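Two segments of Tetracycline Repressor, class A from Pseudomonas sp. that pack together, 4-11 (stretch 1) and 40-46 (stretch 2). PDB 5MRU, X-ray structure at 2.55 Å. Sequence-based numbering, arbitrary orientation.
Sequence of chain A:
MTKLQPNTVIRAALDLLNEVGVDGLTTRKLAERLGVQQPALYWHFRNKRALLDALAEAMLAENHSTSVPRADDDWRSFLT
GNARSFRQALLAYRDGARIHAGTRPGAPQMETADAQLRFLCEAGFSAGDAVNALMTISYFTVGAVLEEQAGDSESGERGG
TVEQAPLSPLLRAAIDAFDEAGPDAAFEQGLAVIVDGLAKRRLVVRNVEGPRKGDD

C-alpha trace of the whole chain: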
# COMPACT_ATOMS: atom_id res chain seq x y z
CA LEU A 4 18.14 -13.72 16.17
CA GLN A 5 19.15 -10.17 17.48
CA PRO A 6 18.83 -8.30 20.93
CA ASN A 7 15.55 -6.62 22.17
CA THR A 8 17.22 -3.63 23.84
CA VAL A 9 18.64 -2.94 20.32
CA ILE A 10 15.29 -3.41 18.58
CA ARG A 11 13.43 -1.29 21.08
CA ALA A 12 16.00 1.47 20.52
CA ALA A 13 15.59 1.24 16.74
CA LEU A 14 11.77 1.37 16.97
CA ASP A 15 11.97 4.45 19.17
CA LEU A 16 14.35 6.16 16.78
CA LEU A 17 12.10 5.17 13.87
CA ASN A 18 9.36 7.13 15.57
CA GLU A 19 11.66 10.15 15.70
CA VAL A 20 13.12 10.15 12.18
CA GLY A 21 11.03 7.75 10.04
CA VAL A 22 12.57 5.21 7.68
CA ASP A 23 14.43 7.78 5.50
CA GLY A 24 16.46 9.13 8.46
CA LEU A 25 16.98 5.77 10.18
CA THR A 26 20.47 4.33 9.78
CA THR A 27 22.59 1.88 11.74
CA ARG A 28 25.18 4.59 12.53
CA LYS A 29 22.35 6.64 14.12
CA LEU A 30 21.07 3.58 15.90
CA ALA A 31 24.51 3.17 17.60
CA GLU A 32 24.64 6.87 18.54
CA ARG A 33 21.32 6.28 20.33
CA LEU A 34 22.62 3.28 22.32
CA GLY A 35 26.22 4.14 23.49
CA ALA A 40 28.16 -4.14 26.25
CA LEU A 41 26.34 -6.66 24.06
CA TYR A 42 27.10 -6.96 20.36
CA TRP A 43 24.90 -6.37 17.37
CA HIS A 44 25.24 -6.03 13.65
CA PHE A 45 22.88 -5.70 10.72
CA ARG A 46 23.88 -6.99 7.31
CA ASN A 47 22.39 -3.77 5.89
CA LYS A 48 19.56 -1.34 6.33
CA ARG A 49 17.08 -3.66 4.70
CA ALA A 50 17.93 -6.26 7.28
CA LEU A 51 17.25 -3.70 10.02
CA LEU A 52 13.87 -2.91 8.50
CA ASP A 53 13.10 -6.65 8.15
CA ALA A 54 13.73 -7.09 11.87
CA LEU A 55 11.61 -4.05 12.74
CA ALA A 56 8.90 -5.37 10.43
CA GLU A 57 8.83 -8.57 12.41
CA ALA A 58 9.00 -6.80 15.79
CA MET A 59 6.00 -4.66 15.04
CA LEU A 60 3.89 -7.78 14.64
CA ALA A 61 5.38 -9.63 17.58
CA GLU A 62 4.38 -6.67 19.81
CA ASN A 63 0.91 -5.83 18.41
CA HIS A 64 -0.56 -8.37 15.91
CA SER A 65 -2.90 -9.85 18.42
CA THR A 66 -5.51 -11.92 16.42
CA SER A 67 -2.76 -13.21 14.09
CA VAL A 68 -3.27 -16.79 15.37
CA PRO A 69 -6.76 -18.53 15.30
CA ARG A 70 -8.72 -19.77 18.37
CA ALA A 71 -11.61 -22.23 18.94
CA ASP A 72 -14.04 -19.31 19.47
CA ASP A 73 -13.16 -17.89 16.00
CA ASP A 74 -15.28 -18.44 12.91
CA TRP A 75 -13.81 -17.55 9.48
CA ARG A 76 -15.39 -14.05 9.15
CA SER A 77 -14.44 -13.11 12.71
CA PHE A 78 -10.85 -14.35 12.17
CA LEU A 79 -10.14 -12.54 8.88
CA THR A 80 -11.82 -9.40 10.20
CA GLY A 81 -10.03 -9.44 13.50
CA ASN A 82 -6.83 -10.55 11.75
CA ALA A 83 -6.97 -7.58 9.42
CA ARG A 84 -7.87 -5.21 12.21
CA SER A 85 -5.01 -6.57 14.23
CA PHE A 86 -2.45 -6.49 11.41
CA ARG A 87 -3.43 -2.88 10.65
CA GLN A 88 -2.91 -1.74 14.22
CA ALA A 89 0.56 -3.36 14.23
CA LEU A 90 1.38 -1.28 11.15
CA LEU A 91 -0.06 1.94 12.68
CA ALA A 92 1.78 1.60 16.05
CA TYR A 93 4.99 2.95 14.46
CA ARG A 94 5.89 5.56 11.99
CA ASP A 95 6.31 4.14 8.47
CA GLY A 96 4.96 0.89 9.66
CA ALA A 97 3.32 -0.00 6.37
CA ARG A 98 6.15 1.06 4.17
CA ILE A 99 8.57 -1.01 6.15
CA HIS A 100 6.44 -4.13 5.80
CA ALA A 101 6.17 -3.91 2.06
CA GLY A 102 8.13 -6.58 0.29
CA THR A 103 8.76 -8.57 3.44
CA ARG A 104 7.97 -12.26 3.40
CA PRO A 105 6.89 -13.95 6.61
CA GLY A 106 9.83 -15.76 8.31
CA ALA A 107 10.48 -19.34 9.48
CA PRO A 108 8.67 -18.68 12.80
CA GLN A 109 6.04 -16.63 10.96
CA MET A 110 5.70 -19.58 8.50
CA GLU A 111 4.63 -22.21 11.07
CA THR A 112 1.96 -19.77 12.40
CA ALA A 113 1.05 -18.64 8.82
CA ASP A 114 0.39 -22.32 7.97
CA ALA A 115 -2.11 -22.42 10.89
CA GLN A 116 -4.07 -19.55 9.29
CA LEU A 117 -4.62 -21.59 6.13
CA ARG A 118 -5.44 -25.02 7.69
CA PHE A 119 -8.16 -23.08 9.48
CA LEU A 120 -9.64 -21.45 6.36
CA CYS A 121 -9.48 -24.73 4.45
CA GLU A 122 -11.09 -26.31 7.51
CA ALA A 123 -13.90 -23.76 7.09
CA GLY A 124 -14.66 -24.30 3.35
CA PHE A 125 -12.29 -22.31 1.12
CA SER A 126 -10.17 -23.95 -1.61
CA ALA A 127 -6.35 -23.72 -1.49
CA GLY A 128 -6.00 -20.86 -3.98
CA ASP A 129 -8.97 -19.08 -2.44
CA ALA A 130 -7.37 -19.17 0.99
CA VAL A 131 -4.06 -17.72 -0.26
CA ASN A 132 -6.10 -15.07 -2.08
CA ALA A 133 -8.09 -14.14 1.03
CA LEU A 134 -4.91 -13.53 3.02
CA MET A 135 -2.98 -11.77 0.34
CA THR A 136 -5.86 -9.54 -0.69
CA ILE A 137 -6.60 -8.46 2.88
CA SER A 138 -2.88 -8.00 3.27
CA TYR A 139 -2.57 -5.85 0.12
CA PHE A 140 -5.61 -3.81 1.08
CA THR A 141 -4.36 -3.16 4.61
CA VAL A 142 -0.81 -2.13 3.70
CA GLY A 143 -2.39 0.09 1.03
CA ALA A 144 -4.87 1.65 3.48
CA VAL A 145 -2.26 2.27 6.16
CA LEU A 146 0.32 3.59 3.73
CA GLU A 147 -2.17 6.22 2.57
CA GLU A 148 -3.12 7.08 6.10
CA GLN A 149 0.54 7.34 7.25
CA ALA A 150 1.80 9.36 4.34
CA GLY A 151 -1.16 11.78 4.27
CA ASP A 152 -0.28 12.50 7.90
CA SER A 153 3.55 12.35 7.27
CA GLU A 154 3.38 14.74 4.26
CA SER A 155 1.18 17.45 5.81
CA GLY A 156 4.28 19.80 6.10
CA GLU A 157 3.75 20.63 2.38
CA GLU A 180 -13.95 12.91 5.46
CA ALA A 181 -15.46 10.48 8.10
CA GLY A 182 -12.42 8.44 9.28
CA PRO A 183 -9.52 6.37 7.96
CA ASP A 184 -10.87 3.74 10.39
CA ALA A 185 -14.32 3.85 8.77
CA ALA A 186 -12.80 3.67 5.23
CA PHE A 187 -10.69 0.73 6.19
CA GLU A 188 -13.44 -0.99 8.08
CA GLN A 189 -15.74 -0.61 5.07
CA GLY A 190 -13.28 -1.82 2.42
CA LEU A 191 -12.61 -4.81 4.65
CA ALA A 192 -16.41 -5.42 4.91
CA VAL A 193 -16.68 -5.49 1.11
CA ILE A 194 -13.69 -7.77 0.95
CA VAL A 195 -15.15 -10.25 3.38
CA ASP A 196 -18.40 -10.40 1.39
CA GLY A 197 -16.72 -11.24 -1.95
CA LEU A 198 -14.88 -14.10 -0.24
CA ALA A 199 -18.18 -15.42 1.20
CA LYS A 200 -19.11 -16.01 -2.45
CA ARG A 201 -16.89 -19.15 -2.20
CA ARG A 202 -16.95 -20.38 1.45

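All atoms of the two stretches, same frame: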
# COMPACT_ATOMS: atom_id res chain seq x y z
N LEU A 4 19.11 -14.87 16.07
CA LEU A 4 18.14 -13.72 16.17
C LEU A 4 18.88 -12.36 16.24
O LEU A 4 19.70 -12.09 15.35
CB LEU A 4 17.19 -13.93 17.35
N GLN A 5 18.60 -11.55 17.27
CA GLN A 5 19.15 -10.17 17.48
C GLN A 5 18.52 -9.51 18.74
O GLN A 5 17.30 -9.60 18.91
CB GLN A 5 18.83 -9.24 16.28
CG GLN A 5 19.73 -8.01 16.19
CD GLN A 5 21.06 -8.33 15.51
OE1 GLN A 5 22.09 -8.56 16.17
NE2 GLN A 5 21.03 -8.38 14.18
N PRO A 6 19.32 -8.82 19.60
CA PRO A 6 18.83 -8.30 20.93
C PRO A 6 17.62 -7.30 20.96
O PRO A 6 17.52 -6.42 20.08
CB PRO A 6 20.08 -7.63 21.54
CG PRO A 6 21.24 -8.15 20.77
CD PRO A 6 20.74 -8.47 19.40
N ASN A 7 16.77 -7.42 21.99
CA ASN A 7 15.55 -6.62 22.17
C ASN A 7 15.87 -5.18 22.52
O ASN A 7 15.33 -4.27 21.92
CB ASN A 7 14.65 -7.24 23.26
N THR A 8 16.75 -4.97 23.49
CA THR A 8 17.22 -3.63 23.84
C THR A 8 17.60 -2.86 22.54
O THR A 8 17.27 -1.68 22.37
CB THR A 8 18.38 -3.70 24.89
OG1 THR A 8 19.47 -4.49 24.40
CG2 THR A 8 17.90 -4.33 26.20
N VAL A 9 18.25 -3.54 21.60
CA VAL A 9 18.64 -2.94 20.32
C VAL A 9 17.42 -2.65 19.43
O VAL A 9 17.35 -1.61 18.77
CB VAL A 9 19.63 -3.85 19.55
CG1 VAL A 9 19.92 -3.33 18.15
CG2 VAL A 9 20.96 -3.92 20.27
N ILE A 10 16.48 -3.59 19.40
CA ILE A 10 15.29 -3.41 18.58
C ILE A 10 14.37 -2.31 19.15
O ILE A 10 13.84 -1.47 18.41
CB ILE A 10 14.53 -4.73 18.44
CG1 ILE A 10 15.39 -5.78 17.69
CG2 ILE A 10 13.23 -4.50 17.69
CD1 ILE A 10 15.51 -5.57 16.18
N ARG A 11 14.20 -2.31 20.46
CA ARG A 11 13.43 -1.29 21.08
C ARG A 11 14.03 0.07 20.69
O ARG A 11 13.31 0.98 20.29
CB ARG A 11 13.46 -1.49 22.59
CG ARG A 11 12.70 -0.47 23.43
CD ARG A 11 11.24 -0.82 23.62
NE ARG A 11 10.42 0.02 22.75
CZ ARG A 11 9.51 -0.41 21.90
NH1 ARG A 11 9.22 -1.70 21.75
NH2 ARG A 11 8.86 0.49 21.17
N ALA A 40 27.06 -3.87 27.16
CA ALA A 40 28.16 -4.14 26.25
C ALA A 40 27.89 -5.46 25.53
O ALA A 40 28.64 -6.42 25.65
CB ALA A 40 29.49 -4.20 27.00
N LEU A 41 26.82 -5.46 24.75
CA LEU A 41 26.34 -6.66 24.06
C LEU A 41 26.24 -6.34 22.56
O LEU A 41 25.72 -5.29 22.18
CB LEU A 41 24.99 -7.11 24.64
CG LEU A 41 24.01 -6.01 25.10
CD1 LEU A 41 23.17 -5.48 23.94
CD2 LEU A 41 23.15 -6.49 26.30
N TYR A 42 26.73 -7.26 21.74
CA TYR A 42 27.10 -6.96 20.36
C TYR A 42 25.95 -7.11 19.38
O TYR A 42 25.12 -8.00 19.49
CB TYR A 42 28.26 -7.86 19.97
CG TYR A 42 28.79 -7.66 18.59
CD1 TYR A 42 29.77 -6.72 18.33
CD2 TYR A 42 28.35 -8.44 17.55
CE1 TYR A 42 30.30 -6.55 17.05
CE2 TYR A 42 28.84 -8.28 16.27
CZ TYR A 42 29.82 -7.33 16.02
OH TYR A 42 30.30 -7.19 14.74
N TRP A 43 25.91 -6.24 18.39
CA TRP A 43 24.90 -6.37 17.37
C TRP A 43 25.40 -5.86 16.03
O TRP A 43 26.20 -4.95 15.97
CB TRP A 43 23.65 -5.59 17.75
CG TRP A 43 23.91 -4.15 17.87
CD1 TRP A 43 24.41 -3.50 18.97
CD2 TRP A 43 23.74 -3.15 16.86
NE1 TRP A 43 24.54 -2.16 18.71
CE2 TRP A 43 24.12 -1.92 17.42
CE3 TRP A 43 23.31 -3.19 15.54
CZ2 TRP A 43 24.10 -0.74 16.71
CZ3 TRP A 43 23.25 -2.00 14.82
CH2 TRP A 43 23.65 -0.78 15.41
N HIS A 44 24.87 -6.45 14.97
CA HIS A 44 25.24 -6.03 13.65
C HIS A 44 24.12 -6.33 12.67
O HIS A 44 23.57 -7.41 12.69
CB HIS A 44 26.53 -6.71 13.17
CG HIS A 44 26.88 -6.32 11.78
ND1 HIS A 44 27.32 -5.05 11.48
CD2 HIS A 44 26.70 -6.95 10.60
CE1 HIS A 44 27.44 -4.93 10.17
NE2 HIS A 44 27.08 -6.08 9.61
N PHE A 45 23.81 -5.39 11.79
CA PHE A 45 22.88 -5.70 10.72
C PHE A 45 23.57 -5.78 9.36
O PHE A 45 24.43 -4.95 9.03
CB PHE A 45 21.73 -4.70 10.72
CG PHE A 45 20.86 -4.79 11.93
CD1 PHE A 45 19.89 -5.77 12.03
CD2 PHE A 45 21.02 -3.89 13.00
CE1 PHE A 45 19.08 -5.84 13.15
CE2 PHE A 45 20.22 -3.95 14.12
CZ PHE A 45 19.25 -4.93 14.21
N ARG A 46 23.22 -6.79 8.58
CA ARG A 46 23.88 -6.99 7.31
C ARG A 46 23.71 -5.72 6.43
O ARG A 46 24.59 -5.35 5.70
CB ARG A 46 23.35 -8.29 6.65
CG ARG A 46 23.72 -8.48 5.20
CD ARG A 46 23.82 -9.95 4.84
NE ARG A 46 23.93 -10.20 3.40
CZ ARG A 46 22.94 -10.04 2.51
NH1 ARG A 46 21.72 -9.61 2.90
NH2 ARG A 46 23.16 -10.30 1.22

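A helix start and the residues before it pack against an extended, irregular segment in a small and mainly apolar contact, with a single weak hydrogen bond at one end. It illustrates a general principle: an extended segment of irregular structure can be held by side chains from a helix start and the residues just before it. About 372 Å² is buried, both sides summed, and the closest CA atoms across the contact are those of Gln-5 and Trp-43, 6.9 Å apart.

The extended backbone of stretch 2 turns Leu-41 and Trp-43 toward stretch 1 and Tyr-42 and His-44 away, so the latter two contribute chiefly through their carbonyl oxygens. Gln-5 exploits one of these. Its chi1 is t and its chi2 p, and its NE2 donates a weak hydrogen bond to His-44 O (3.1 Å, with an N-H...O angle of 134°). The same NE2 lies over one face of the Phe-45 ring, 3.4 Å from Phe-45 CE1, while Gln-5 OE1 sits 3.7 Å from Trp-43 CB. A long amide side chain suits this place because it can reach a backbone acceptor while lying against aromatic carbon.

Pro-6, at the N-cap position, offers a compact ring in place of a polar cap; its CD is 4.4 Å from Trp-43 CB and its CB 4.5 Å from Leu-41 CD1. One turn on, the branched Val-9 meets two aromatic rings. Val-9 CG2 rests over a face of the Trp-43 indole, 4.0 Å from the centroid of its five-membered ring in a CH-pi contact, and Val-9 CG1 approaches the edge of Phe-45, 4.1 Å from its CE2. Ile-10 points sideways from the backbone, but its end comes nearer, bringing Ile-10 CD1 within 4.3 Å of Phe-45 CZ. Val-9 and Phe-45 are buried in the whole structure, and this contact covers part of each, whereas Thr-8 and Leu-41 touch (Thr-8 OG1 to Leu-41 CD1, 3.9 Å) but stay exposed.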